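Local coordinates for LPXTG cell wall surface protein (Streptococcus gordonii, PDB 4IGB), which is a cell-wall-anchored surface protein, represented here by its two N-terminal domains, and probably serves as an adhesin of the bacterium, at residues E3-G8 and V208-M213; L14-F19 and D313-P318; A303-P308 and V401-D406. All coordinates share one frame; numbering follows the deposited sequence.

Contact 1: E3-G8 and V208-M213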
ATOM      1  N   GLU D   3      -9.662  -6.584  -9.907  1.00 20.13           N
ATOM      2  CA  GLU D   3      -9.311  -7.983 -10.002  1.00 20.58           C
ATOM      3  C   GLU D   3      -9.298  -8.549  -8.599  1.00 24.69           C
ATOM      4  O   GLU D   3      -8.600  -8.041  -7.723  1.00 26.87           O
ATOM      5  CB  GLU D   3      -7.952  -8.084 -10.660  1.00 21.25           C
ATOM      6  CG  GLU D   3      -7.463  -9.456 -10.960  1.00 36.90           C
ATOM      7  CD  GLU D   3      -6.246  -9.389 -11.851  1.00 40.44           C
ATOM      8  OE1 GLU D   3      -6.244  -8.543 -12.773  1.00 47.51           O
ATOM      9  OE2 GLU D   3      -5.291 -10.154 -11.622  1.00 37.87           O
ATOM     10  N   GLU D   4     -10.110  -9.570  -8.366  1.00 16.34           N
ATOM     11  CA  GLU D   4     -10.131 -10.219  -7.062  1.00 16.13           C
ATOM     12  C   GLU D   4      -9.600 -11.634  -7.213  1.00 23.59           C
ATOM     13  O   GLU D   4     -10.014 -12.364  -8.117  1.00 27.43           O
ATOM     14  CB  GLU D   4     -11.542 -10.217  -6.475  1.00 16.57           C
ATOM     15  CG  GLU D   4     -12.076  -8.813  -6.153  1.00 17.51           C
ATOM     16  CD  GLU D   4     -13.512  -8.811  -5.680  1.00 18.42           C
ATOM     17  OE1 GLU D   4     -14.359  -9.422  -6.354  1.00 25.69           O
ATOM     18  OE2 GLU D   4     -13.804  -8.211  -4.627  1.00 23.77           O
ATOM     19  N   ILE D   5      -8.683 -12.012  -6.327  1.00 21.22           N
ATOM     20  CA  ILE D   5      -8.004 -13.297  -6.402  1.00 18.69           C
ATOM     21  C   ILE D   5      -8.135 -14.046  -5.089  1.00 25.23           C
ATOM     22  O   ILE D   5      -7.923 -13.472  -4.021  1.00 21.09           O
ATOM     23  CB  ILE D   5      -6.493 -13.123  -6.658  1.00 25.54           C
ATOM     24  CG1 ILE D   5      -6.232 -12.273  -7.903  1.00 26.12           C
ATOM     25  CG2 ILE D   5      -5.811 -14.487  -6.768  1.00 27.25           C
ATOM     26  CD1 ILE D   5      -6.650 -12.934  -9.170  1.00 39.68           C
ATOM     27  N   LYS D   6      -8.490 -15.325  -5.166  1.00 20.24           N
ATOM     28  CA  LYS D   6      -8.417 -16.191  -4.001  1.00 18.28           C
ATOM     29  C   LYS D   6      -7.605 -17.423  -4.380  1.00 22.22           C
ATOM     30  O   LYS D   6      -8.017 -18.207  -5.235  1.00 23.07           O
ATOM     31  CB  LYS D   6      -9.807 -16.593  -3.509  1.00 20.05           C
ATOM     32  CG  LYS D   6      -9.757 -17.491  -2.278  1.00 22.22           C
ATOM     33  CD  LYS D   6     -11.150 -17.909  -1.785  1.00 31.36           C
ATOM     34  CE  LYS D   6     -11.860 -16.767  -1.078  1.00 42.21           C
ATOM     35  NZ  LYS D   6     -13.073 -17.210  -0.301  1.00 47.05           N
ATOM     36  N   ASN D   7      -6.449 -17.593  -3.746  1.00 19.04           N
ATOM     37  CA  ASN D   7      -5.562 -18.684  -4.114  1.00 20.73           C
ATOM     38  C   ASN D   7      -4.654 -19.075  -2.963  1.00 23.72           C
ATOM     39  O   ASN D   7      -4.824 -18.595  -1.830  1.00 20.69           O
ATOM     40  CB  ASN D   7      -4.736 -18.312  -5.348  1.00 21.10           C
ATOM     41  CG  ASN D   7      -3.692 -17.250  -5.053  1.00 24.21           C
ATOM     42  OD1 ASN D   7      -3.352 -17.000  -3.896  1.00 22.23           O
ATOM     43  ND2 ASN D   7      -3.164 -16.635  -6.103  1.00 23.69           N
ATOM     44  N   GLY D   8      -3.685 -19.932  -3.262  1.00 17.29           N
ATOM     45  CA  GLY D   8      -2.829 -20.514  -2.237  1.00 20.92           C
ATOM     46  C   GLY D   8      -1.732 -19.624  -1.683  1.00 25.90           C
ATOM     47  O   GLY D   8      -0.998 -20.036  -0.778  1.00 27.24           O
ATOM     48  N   VAL D 208      -9.651   0.343  -6.221  1.00 20.10           N
ATOM     49  CA  VAL D 208      -8.740  -0.774  -5.980  1.00 17.09           C
ATOM     50  C   VAL D 208      -8.489  -1.533  -7.262  1.00 19.62           C
ATOM     51  O   VAL D 208      -9.414  -1.801  -8.030  1.00 18.71           O
ATOM     52  CB  VAL D 208      -9.320  -1.750  -4.937  1.00 16.92           C
ATOM     53  CG1 VAL D 208      -8.515  -3.049  -4.888  1.00 15.29           C
ATOM     54  CG2 VAL D 208      -9.403  -1.080  -3.567  1.00 16.88           C
ATOM     55  N   ASN D 209      -7.233  -1.893  -7.470  1.00 16.77           N
ATOM     56  CA  ASN D 209      -6.799  -2.618  -8.652  1.00 17.17           C
ATOM     57  C   ASN D 209      -6.821  -4.139  -8.456  1.00 25.37           C
ATOM     58  O   ASN D 209      -7.154  -4.908  -9.368  1.00 20.67           O
ATOM     59  CB  ASN D 209      -5.386  -2.155  -9.013  1.00 14.30           C
ATOM     60  CG  ASN D 209      -4.859  -2.810 -10.269  1.00 25.31           C
ATOM     61  OD1 ASN D 209      -4.143  -3.812 -10.206  1.00 22.27           O
ATOM     62  ND2 ASN D 209      -5.200  -2.238 -11.425  1.00 26.15           N
ATOM     63  N   LEU D 210      -6.462  -4.579  -7.257  1.00 17.93           N
ATOM     64  CA  LEU D 210      -6.345  -6.002  -7.013  1.00 17.28           C
ATOM     65  C   LEU D 210      -6.577  -6.312  -5.542  1.00 17.36           C
ATOM     66  O   LEU D 210      -6.026  -5.664  -4.652  1.00 16.92           O
ATOM     67  CB  LEU D 210      -4.989  -6.518  -7.498  1.00 19.23           C
ATOM     68  CG  LEU D 210      -4.750  -8.032  -7.611  1.00 27.59           C
ATOM     69  CD1 LEU D 210      -3.553  -8.324  -8.506  1.00 29.39           C
ATOM     70  CD2 LEU D 210      -4.542  -8.621  -6.241  1.00 24.03           C
ATOM     71  N   ARG D 211      -7.443  -7.280  -5.292  1.00 19.31           N
ATOM     72  CA  ARG D 211      -7.696  -7.727  -3.933  1.00 18.19           C
ATOM     73  C   ARG D 211      -7.335  -9.205  -3.810  1.00 17.74           C
ATOM     74  O   ARG D 211      -7.925 -10.046  -4.480  1.00 21.61           O
ATOM     75  CB  ARG D 211      -9.156  -7.514  -3.549  1.00 15.91           C
ATOM     76  CG  ARG D 211      -9.486  -8.002  -2.137  1.00 17.26           C
ATOM     77  CD  ARG D 211     -10.682  -8.942  -2.150  1.00 15.47           C
ATOM     78  NE  ARG D 211     -10.370 -10.229  -2.764  1.00 18.14           N
ATOM     79  CZ  ARG D 211     -11.197 -11.271  -2.755  1.00 21.44           C
ATOM     80  NH1 ARG D 211     -12.387 -11.163  -2.181  1.00 16.07           N
ATOM     81  NH2 ARG D 211     -10.838 -12.419  -3.319  1.00 17.65           N
ATOM     82  N   LEU D 212      -6.374  -9.505  -2.945  1.00 17.11           N
ATOM     83  CA  LEU D 212      -5.893 -10.867  -2.767  1.00 13.72           C
ATOM     84  C   LEU D 212      -6.370 -11.461  -1.460  1.00 24.84           C
ATOM     85  O   LEU D 212      -6.213 -10.850  -0.410  1.00 19.30           O
ATOM     86  CB  LEU D 212      -4.371 -10.893  -2.758  1.00 16.35           C
ATOM     87  CG  LEU D 212      -3.729 -12.258  -2.480  1.00 22.75           C
ATOM     88  CD1 LEU D 212      -3.970 -13.229  -3.659  1.00 18.68           C
ATOM     89  CD2 LEU D 212      -2.243 -12.081  -2.221  1.00 17.40           C
ATOM     90  N   MET D 213      -6.950 -12.658  -1.543  1.00 21.29           N
ATOM     91  CA  MET D 213      -7.209 -13.490  -0.379  1.00 17.51           C
ATOM     92  C   MET D 213      -6.471 -14.804  -0.511  1.00 22.85           C
ATOM     93  O   MET D 213      -6.256 -15.309  -1.619  1.00 18.86           O
ATOM     94  CB  MET D 213      -8.696 -13.805  -0.254  1.00 23.40           C
ATOM     95  CG  MET D 213      -9.527 -12.676   0.317  1.00 20.07           C
ATOM     96  SD  MET D 213     -11.242 -13.183   0.435  1.00 21.90           S
ATOM     97  CE  MET D 213     -11.940 -11.704   1.223  1.00 18.15           C
TER

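Contact 2: L14-F19 and D313-P318. With SO4 (sulfate ion), chain S.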
ATOM      1  N   LEU D  14       4.538 -12.491   2.090  1.00 23.12           N
ATOM      2  CA  LEU D  14       4.736 -11.593   0.951  1.00 22.10           C
ATOM      3  C   LEU D  14       6.035 -10.841   1.163  1.00 30.17           C
ATOM      4  O   LEU D  14       6.412 -10.561   2.296  1.00 25.44           O
ATOM      5  CB  LEU D  14       3.585 -10.582   0.845  1.00 21.45           C
ATOM      6  CG  LEU D  14       2.212 -11.070   0.403  1.00 22.23           C
ATOM      7  CD1 LEU D  14       1.155  -9.962   0.559  1.00 22.78           C
ATOM      8  CD2 LEU D  14       2.296 -11.524  -1.034  1.00 26.85           C
ATOM      9  N   ASP D  15       6.721 -10.498   0.081  1.00 17.59           N
ATOM     10  CA  ASP D  15       7.954  -9.740   0.215  1.00 20.59           C
ATOM     11  C   ASP D  15       7.754  -8.299  -0.274  1.00 23.26           C
ATOM     12  O   ASP D  15       8.598  -7.743  -0.968  1.00 27.06           O
ATOM     13  CB  ASP D  15       9.091 -10.440  -0.539  1.00 30.16           C
ATOM     14  CG  ASP D  15      10.463  -9.836  -0.238  1.00 51.58           C
ATOM     15  OD1 ASP D  15      11.362  -9.938  -1.105  1.00 57.54           O
ATOM     16  OD2 ASP D  15      10.643  -9.266   0.861  1.00 44.45           O
ATOM     17  N   ILE D  16       6.617  -7.711   0.084  1.00 25.27           N
ATOM     18  CA  ILE D  16       6.325  -6.330  -0.265  1.00 24.88           C
ATOM     19  C   ILE D  16       7.103  -5.404   0.666  1.00 30.39           C
ATOM     20  O   ILE D  16       7.575  -5.835   1.716  1.00 29.38           O
ATOM     21  CB  ILE D  16       4.799  -6.025  -0.224  1.00 26.42           C
ATOM     22  CG1 ILE D  16       4.214  -6.272   1.164  1.00 24.57           C
ATOM     23  CG2 ILE D  16       4.052  -6.861  -1.243  1.00 24.70           C
ATOM     24  CD1 ILE D  16       2.702  -6.245   1.188  1.00 26.71           C
ATOM     25  N   ARG D  17       7.256  -4.141   0.275  1.00 22.14           N
ATOM     26  CA  ARG D  17       8.026  -3.178   1.068  1.00 22.79           C
ATOM     27  C   ARG D  17       7.130  -2.431   2.061  1.00 23.34           C
ATOM     28  O   ARG D  17       6.227  -1.704   1.647  1.00 26.82           O
ATOM     29  CB  ARG D  17       8.708  -2.156   0.147  1.00 30.21           C
ATOM     30  CG  ARG D  17       9.487  -1.061   0.899  1.00 40.25           C
ATOM     31  CD  ARG D  17       9.503   0.288   0.169  1.00 39.72           C
ATOM     32  NE  ARG D  17       9.970   0.164  -1.211  1.00 56.94           N
ATOM     33  CZ  ARG D  17      11.249   0.156  -1.580  1.00 59.68           C
ATOM     34  NH1 ARG D  17      12.210   0.271  -0.667  1.00 54.35           N
ATOM     35  NH2 ARG D  17      11.569   0.029  -2.866  1.00 55.40           N
ATOM     36  N   LYS D  18       7.386  -2.593   3.358  1.00 17.53           N
ATOM     37  CA  LYS D  18       6.653  -1.836   4.371  1.00 18.92           C
ATOM     38  C   LYS D  18       7.308  -0.478   4.647  1.00 21.60           C
ATOM     39  O   LYS D  18       8.478  -0.417   5.006  1.00 21.87           O
ATOM     40  CB  LYS D  18       6.574  -2.637   5.668  1.00 24.01           C
ATOM     41  CG  LYS D  18       5.650  -2.031   6.699  1.00 23.36           C
ATOM     42  CD  LYS D  18       5.387  -3.023   7.801  1.00 28.52           C
ATOM     43  CE  LYS D  18       4.379  -2.507   8.779  1.00 24.90           C
ATOM     44  NZ  LYS D  18       4.101  -3.531   9.832  1.00 31.18           N
ATOM     45  N   PHE D  19       6.555   0.605   4.482  1.00 24.68           N
ATOM     46  CA  PHE D  19       7.084   1.956   4.723  1.00 21.12           C
ATOM     47  C   PHE D  19       7.320   2.249   6.201  1.00 25.97           C
ATOM     48  O   PHE D  19       6.680   1.646   7.071  1.00 18.94           O
ATOM     49  CB  PHE D  19       6.150   3.013   4.139  1.00 17.45           C
ATOM     50  CG  PHE D  19       6.129   3.044   2.640  1.00 13.29           C
ATOM     51  CD1 PHE D  19       7.280   3.299   1.926  1.00 17.76           C
ATOM     52  CD2 PHE D  19       4.948   2.857   1.951  1.00 14.41           C
ATOM     53  CE1 PHE D  19       7.266   3.360   0.538  1.00 19.03           C
ATOM     54  CE2 PHE D  19       4.919   2.916   0.570  1.00 17.85           C
ATOM     55  CZ  PHE D  19       6.086   3.168  -0.139  1.00 14.25           C
ATOM     56  N   ASP D 313       7.105 -10.824  -4.747  1.00 19.85           N
ATOM     57  CA  ASP D 313       7.417  -9.452  -5.140  1.00 26.53           C
ATOM     58  C   ASP D 313       6.137  -8.678  -5.434  1.00 22.85           C
ATOM     59  O   ASP D 313       6.033  -7.493  -5.116  1.00 23.17           O
ATOM     60  CB  ASP D 313       8.321  -9.436  -6.382  1.00 23.92           C
ATOM     61  CG  ASP D 313       9.605 -10.220  -6.182  1.00 32.88           C
ATOM     62  OD1 ASP D 313      10.141 -10.189  -5.057  1.00 33.63           O
ATOM     63  OD2 ASP D 313      10.071 -10.869  -7.150  1.00 24.92           O
ATOM     64  N   ILE D 314       5.178  -9.362  -6.056  1.00 22.33           N
ATOM     65  CA  ILE D 314       3.887  -8.780  -6.415  1.00 23.10           C
ATOM     66  C   ILE D 314       2.769  -9.693  -5.921  1.00 28.74           C
ATOM     67  O   ILE D 314       2.978 -10.890  -5.740  1.00 18.72           O
ATOM     68  CB  ILE D 314       3.749  -8.545  -7.943  1.00 20.62           C
ATOM     69  CG1 ILE D 314       3.981  -9.851  -8.725  1.00 24.03           C
ATOM     70  CG2 ILE D 314       4.741  -7.486  -8.403  1.00 18.06           C
ATOM     71  CD1 ILE D 314       3.797  -9.704 -10.237  1.00 22.76           C
ATOM     72  N   LEU D 315       1.598  -9.110  -5.689  1.00 21.79           N
ATOM     73  CA  LEU D 315       0.464  -9.794  -5.071  1.00 20.78           C
ATOM     74  C   LEU D 315       0.008 -11.037  -5.826  1.00 29.13           C
ATOM     75  O   LEU D 315      -0.405 -12.027  -5.218  1.00 24.28           O
ATOM     76  CB  LEU D 315      -0.715  -8.819  -4.931  1.00 17.13           C
ATOM     77  CG  LEU D 315      -0.941  -8.213  -3.538  1.00 26.91           C
ATOM     78  CD1 LEU D 315       0.352  -8.021  -2.751  1.00 19.07           C
ATOM     79  CD2 LEU D 315      -1.752  -6.929  -3.608  1.00 23.63           C
ATOM     80  N   ALA D 316       0.074 -10.978  -7.151  1.00 25.61           N
ATOM     81  CA  ALA D 316      -0.443 -12.059  -7.985  1.00 25.29           C
ATOM     82  C   ALA D 316       0.161 -12.003  -9.382  1.00 28.78           C
ATOM     83  O   ALA D 316       0.839 -11.037  -9.730  1.00 24.83           O
ATOM     84  CB  ALA D 316      -1.961 -11.979  -8.062  1.00 23.23           C
ATOM     85  N   ALA D 317      -0.084 -13.041 -10.179  1.00 22.70           N
ATOM     86  CA  ALA D 317       0.515 -13.127 -11.505  1.00 30.52           C
ATOM     87  C   ALA D 317       0.039 -11.955 -12.346  1.00 28.08           C
ATOM     88  O   ALA D 317      -1.113 -11.550 -12.248  1.00 22.53           O
ATOM     89  CB  ALA D 317       0.150 -14.446 -12.172  1.00 28.59           C
ATOM     90  N   PRO D 318       0.933 -11.394 -13.170  1.00 30.32           N
ATOM     91  CA  PRO D 318       0.568 -10.235 -13.993  1.00 28.31           C
ATOM     92  C   PRO D 318      -0.559 -10.563 -14.969  1.00 32.98           C
ATOM     93  O   PRO D 318      -0.486 -11.562 -15.694  1.00 26.16           O
ATOM     94  CB  PRO D 318       1.851  -9.943 -14.776  1.00 26.14           C
ATOM     95  CG  PRO D 318       2.950 -10.572 -13.973  1.00 32.38           C
ATOM     96  CD  PRO D 318       2.339 -11.794 -13.347  1.00 26.75           C
TER
HETATM   97  S   SO4 S 501       4.550  -7.058   8.133  0.62 47.43           S
HETATM   98  O1  SO4 S 501       4.835  -5.796   8.793  0.62 61.00           O
HETATM   99  O2  SO4 S 501       3.122  -7.303   8.261  0.62 35.77           O
HETATM  100  O3  SO4 S 501       4.910  -6.996   6.717  0.62 36.59           O
HETATM  101  O4  SO4 S 501       5.316  -8.114   8.785  0.62 46.98           O

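Contact 3: A303-P308 and V401-D406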
ATOM      1  N   ALA D 303      17.758  -4.877 -23.156  1.00 24.89           N
ATOM      2  CA  ALA D 303      17.032  -4.655 -21.915  1.00 28.82           C
ATOM      3  C   ALA D 303      16.599  -6.002 -21.364  1.00 24.78           C
ATOM      4  O   ALA D 303      15.917  -6.762 -22.041  1.00 34.63           O
ATOM      5  CB  ALA D 303      15.821  -3.758 -22.153  1.00 21.27           C
ATOM      6  N   THR D 304      17.002  -6.297 -20.140  1.00 19.94           N
ATOM      7  CA  THR D 304      16.652  -7.563 -19.533  1.00 18.31           C
ATOM      8  C   THR D 304      15.599  -7.360 -18.451  1.00 26.64           C
ATOM      9  O   THR D 304      15.871  -6.760 -17.423  1.00 25.82           O
ATOM     10  CB  THR D 304      17.895  -8.269 -18.981  1.00 25.33           C
ATOM     11  OG1 THR D 304      18.787  -8.538 -20.068  1.00 30.53           O
ATOM     12  CG2 THR D 304      17.523  -9.582 -18.299  1.00 31.31           C
ATOM     13  N   PHE D 305      14.393  -7.856 -18.705  1.00 23.79           N
ATOM     14  CA  PHE D 305      13.299  -7.713 -17.773  1.00 25.38           C
ATOM     15  C   PHE D 305      13.132  -9.008 -16.987  1.00 31.74           C
ATOM     16  O   PHE D 305      12.797 -10.052 -17.543  1.00 26.13           O
ATOM     17  CB  PHE D 305      12.010  -7.347 -18.515  1.00 17.27           C
ATOM     18  CG  PHE D 305      12.130  -6.089 -19.348  1.00 21.18           C
ATOM     19  CD1 PHE D 305      12.613  -6.142 -20.648  1.00 20.87           C
ATOM     20  CD2 PHE D 305      11.788  -4.860 -18.821  1.00 19.95           C
ATOM     21  CE1 PHE D 305      12.731  -4.993 -21.409  1.00 20.50           C
ATOM     22  CE2 PHE D 305      11.908  -3.705 -19.578  1.00 24.40           C
ATOM     23  CZ  PHE D 305      12.383  -3.776 -20.867  1.00 21.16           C
ATOM     24  N   LYS D 306      13.394  -8.935 -15.691  1.00 28.25           N
ATOM     25  CA  LYS D 306      13.215 -10.088 -14.830  1.00 30.74           C
ATOM     26  C   LYS D 306      11.743 -10.110 -14.455  1.00 32.91           C
ATOM     27  O   LYS D 306      11.177  -9.078 -14.095  1.00 39.13           O
ATOM     28  CB  LYS D 306      14.085  -9.954 -13.580  1.00 31.95           C
ATOM     29  CG  LYS D 306      14.294 -11.251 -12.810  1.00 48.07           C
ATOM     30  CD  LYS D 306      15.579 -11.957 -13.235  1.00 52.97           C
ATOM     31  CE  LYS D 306      15.737 -13.302 -12.524  1.00 57.68           C
ATOM     32  NZ  LYS D 306      16.885 -14.096 -13.055  1.00 50.17           N
ATOM     33  N   VAL D 307      11.112 -11.273 -14.563  1.00 29.10           N
ATOM     34  CA  VAL D 307       9.712 -11.397 -14.191  1.00 32.88           C
ATOM     35  C   VAL D 307       9.574 -11.498 -12.678  1.00 29.38           C
ATOM     36  O   VAL D 307      10.145 -12.398 -12.061  1.00 28.23           O
ATOM     37  CB  VAL D 307       9.076 -12.635 -14.821  1.00 42.95           C
ATOM     38  CG1 VAL D 307       7.558 -12.565 -14.684  1.00 43.57           C
ATOM     39  CG2 VAL D 307       9.487 -12.755 -16.285  1.00 43.77           C
ATOM     40  N   PRO D 308       8.815 -10.567 -12.075  1.00 23.07           N
ATOM     41  CA  PRO D 308       8.578 -10.560 -10.628  1.00 23.23           C
ATOM     42  C   PRO D 308       7.912 -11.862 -10.190  1.00 22.91           C
ATOM     43  O   PRO D 308       7.197 -12.477 -10.973  1.00 26.70           O
ATOM     44  CB  PRO D 308       7.607  -9.386 -10.433  1.00 22.61           C
ATOM     45  CG  PRO D 308       7.708  -8.576 -11.697  1.00 31.77           C
ATOM     46  CD  PRO D 308       8.014  -9.549 -12.772  1.00 30.86           C
ATOM     47  N   VAL D 401      14.457   2.343 -20.041  1.00 23.79           N
ATOM     48  CA  VAL D 401      13.240   1.627 -20.391  1.00 19.31           C
ATOM     49  C   VAL D 401      12.424   1.431 -19.137  1.00 25.96           C
ATOM     50  O   VAL D 401      12.942   1.529 -18.026  1.00 22.92           O
ATOM     51  CB  VAL D 401      13.526   0.263 -21.037  1.00 23.46           C
ATOM     52  CG1 VAL D 401      14.214   0.450 -22.378  1.00 26.95           C
ATOM     53  CG2 VAL D 401      14.379  -0.596 -20.115  1.00 22.42           C
ATOM     54  N   THR D 402      11.136   1.173 -19.311  1.00 20.06           N
ATOM     55  CA  THR D 402      10.279   0.991 -18.169  1.00 24.81           C
ATOM     56  C   THR D 402       9.454  -0.267 -18.334  1.00 29.03           C
ATOM     57  O   THR D 402       8.890  -0.518 -19.401  1.00 25.97           O
ATOM     58  CB  THR D 402       9.382   2.203 -17.947  1.00 24.81           C
ATOM     59  OG1 THR D 402      10.197   3.372 -17.845  1.00 37.45           O
ATOM     60  CG2 THR D 402       8.585   2.045 -16.664  1.00 25.79           C
ATOM     61  N   LEU D 403       9.430  -1.072 -17.277  1.00 25.80           N
ATOM     62  CA  LEU D 403       8.621  -2.280 -17.234  1.00 18.65           C
ATOM     63  C   LEU D 403       7.301  -1.957 -16.579  1.00 16.31           C
ATOM     64  O   LEU D 403       7.267  -1.317 -15.533  1.00 21.92           O
ATOM     65  CB  LEU D 403       9.327  -3.365 -16.422  1.00 20.60           C
ATOM     66  CG  LEU D 403       8.476  -4.603 -16.125  1.00 23.45           C
ATOM     67  CD1 LEU D 403       8.122  -5.325 -17.428  1.00 16.49           C
ATOM     68  CD2 LEU D 403       9.206  -5.528 -15.153  1.00 16.07           C
ATOM     69  N   HIS D 404       6.213  -2.398 -17.197  1.00 20.44           N
ATOM     70  CA  HIS D 404       4.889  -2.262 -16.611  1.00 20.89           C
ATOM     71  C   HIS D 404       4.312  -3.647 -16.320  1.00 24.34           C
ATOM     72  O   HIS D 404       4.329  -4.527 -17.175  1.00 26.11           O
ATOM     73  CB  HIS D 404       3.948  -1.487 -17.533  1.00 19.78           C
ATOM     74  CG  HIS D 404       4.244  -0.018 -17.607  1.00 30.11           C
ATOM     75  ND1 HIS D 404       3.618   0.911 -16.802  1.00 37.35           N
ATOM     76  CD2 HIS D 404       5.098   0.683 -18.392  1.00 29.17           C
ATOM     77  CE1 HIS D 404       4.080   2.117 -17.082  1.00 32.97           C
ATOM     78  NE2 HIS D 404       4.978   2.008 -18.043  1.00 29.92           N
ATOM     79  N   VAL D 405       3.805  -3.816 -15.106  1.00 18.16           N
ATOM     80  CA  VAL D 405       3.217  -5.065 -14.658  1.00 17.37           C
ATOM     81  C   VAL D 405       1.892  -4.669 -14.047  1.00 22.62           C
ATOM     82  O   VAL D 405       1.870  -3.957 -13.042  1.00 22.96           O
ATOM     83  CB  VAL D 405       4.097  -5.714 -13.577  1.00 23.33           C
ATOM     84  CG1 VAL D 405       3.435  -6.961 -13.002  1.00 23.30           C
ATOM     85  CG2 VAL D 405       5.453  -6.043 -14.147  1.00 24.68           C
ATOM     86  N   ASP D 406       0.791  -5.110 -14.651  1.00 19.54           N
ATOM     87  CA  ASP D 406      -0.516  -4.558 -14.326  1.00 17.62           C
ATOM     88  C   ASP D 406      -0.371  -3.039 -14.260  1.00 21.57           C
ATOM     89  O   ASP D 406       0.146  -2.450 -15.196  1.00 18.32           O
ATOM     90  CB  ASP D 406      -1.072  -5.141 -13.025  1.00 21.41           C
ATOM     91  CG  ASP D 406      -1.281  -6.655 -13.105  1.00 30.22           C
ATOM     92  OD1 ASP D 406      -1.214  -7.210 -14.225  1.00 30.54           O
ATOM     93  OD2 ASP D 406      -1.504  -7.290 -12.048  1.00 22.80           O
TER

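Contact 1: E3-G8 and V208-M213
Strands 3-7 and 210-213 run parallel, Glu3 to Lys6 pairing in order with Leu210 to Met213, their axes 4.6 Å apart and 11° from aligned. Arg211 is gripped through its backbone: its N donates to Glu3 O at 2.8 Å and its O accepts from Ile5 N. Its side chain, bent at chi2 and chi3, curls back so that NH2 reaches Ile5 O at 3.2 Å from above the carbonyl plane, while Met213 N meets that same oxygen at 2.8 Å. Glu4 CB lies over one guanidinium face and Met213 SD over the other, both displaced toward the rim. Glu4 OE2, 4.1 Å from Arg211 NH1 and well out of the guanidinium plane, adds charge attraction alone; it bonds instead to Tyr204 and Gln221, and Gln221 OE1 also accepts a hydrogen bond from Arg211 NH1. On the other face of the sheet, Ile5 CG2 packs on Leu212 CD1 at 3.8 Å. Ile5 O thus takes two donors, one from the backbone and one from a side chain, and the guanidinium, held by NH2 on Ile5 O and NH1 on Gln221, should be limited in its rotation; its charge may help to keep Glu4 ionised.

Contact 2: L14-F19 and D313-P318
Leu14 and Ile16 supply the apolar part of this contact, both meeting one methyl of Leu315. Leu14 CD1 comes to 3.9 Å from Leu315 CD1, the two side chains crossing at a slant. From Ile16 it is CG2 that reaches the same methyl, at 4.2 Å; with CG1 lodged between the backbone N and the carbonyl carbon (chi1 60°), CG2 lies beside the N and is the branch turned to Leu315. One leucine methyl is therefore shared by two residues that flank Asp15 in the chain.

The acidic part is of the opposite character. Asp15 and Asp313 lie alongside each other and point the same way, their carboxylate planes 49° apart, and Asp15 OD1 stands 4.1 Å from Asp313 OD1. Two like charges so close would be expected to cost some energy and might raise the proton affinity of one of them. Asp313 OD2 accepts a hydrogen bond from Val309 N, which may ease the cost.

No hydrogen bond joins the two segments directly. Polar links run through their neighbours: Asp15 pairs by its backbone with Lys312, and Glu276 accepts from Leu315 N. Farther along, Lys18 NZ donates to sulfate O1 at 2.6 Å; the anion, probably from the crystallisation liquor, is also bound by Lys183 and Tyr274, and the same lysine forms a salt bridge with Glu134.

Segment 14-19 contains the edge strand 17-18, which pairs with strand 268-275 of the N-terminal domain. Segment 313-318 belongs to the N2 domain, in the loop between strands 298-305 and 321-326, and packs on strand 397-405; the contact therefore lies at the junction of the two domains.

Contact 3: A303-P308 and V401-D406
Phe305 reaches across from strand 303-305 to lie against Val401 and Leu403 of strand 401-405, and these three residues bury more surface here than any others. The short strand axes are 9.0 Å apart at closest approach and 21° from parallel, a spacing too wide for backbone pairing, and no hydrogen bond crosses. Mainly side chains fill the interval.

The ring of Phe305 meets its two partners differently. Leu403 CB comes to the ring edge, near its plane and 3.7 Å from Phe305 CD2, and Leu403 CD1 stands 3.9 Å from that same ring carbon. The two side chains run antiparallel alongside each other. The CB of Phe305 points at the facing strand, and with CG anti to the carbonyl carbon (chi1 -57°) the ring is set with its CD2 edge on Leu403. Val401 approaches the far end of the ring obliquely, its CG2 lying 3.8 Å from Phe305 CZ. That methyl serves two neighbours, since Ala303 CB also rests on it at 4.0 Å.

Beyond the end of strand 303-305 the packing continues in a looser form. Leu403 CD2 approaches the backbone oxygen of Lys306, and Pro308 CG touches Val405 CG2 at 4.2 Å. Val401, Leu403 and Val405, every second residue of their strand, all face inward, while Thr402 points the other way.

Met323 and Ile379 also cover Phe305, and Ile321 lies on Leu403, so strands 321-326 and 377-385 close the same interior. The facing beta strands are packed through buried apolar side chains, as in a beta sandwich; here they form part of the hydrophobic core of the N2 domain, which belongs to the adhesin clan.

From the N terminus, strand 3-7 enters contact 1, where pairing with 208-213 closes a long loop within the N-terminal domain. Segment 14-19 follows almost at once but waits until 313-318 for its partner, so contact 2 crosses contact 1 and spans the two domains. Segment 303-308 then opens contact 3, which 401-406 completes inside the N2 domain; because 313-318 falls between them, contacts 2 and 3 cross as well. Contacts 1 and 3 stand in series. The loop 313-318 is common ground: Leu315 and Ala316 pack against Leu210, Ile314 meets Pro308 and Pro318 meets Val405, tying the N-terminal sheet to the N2 core.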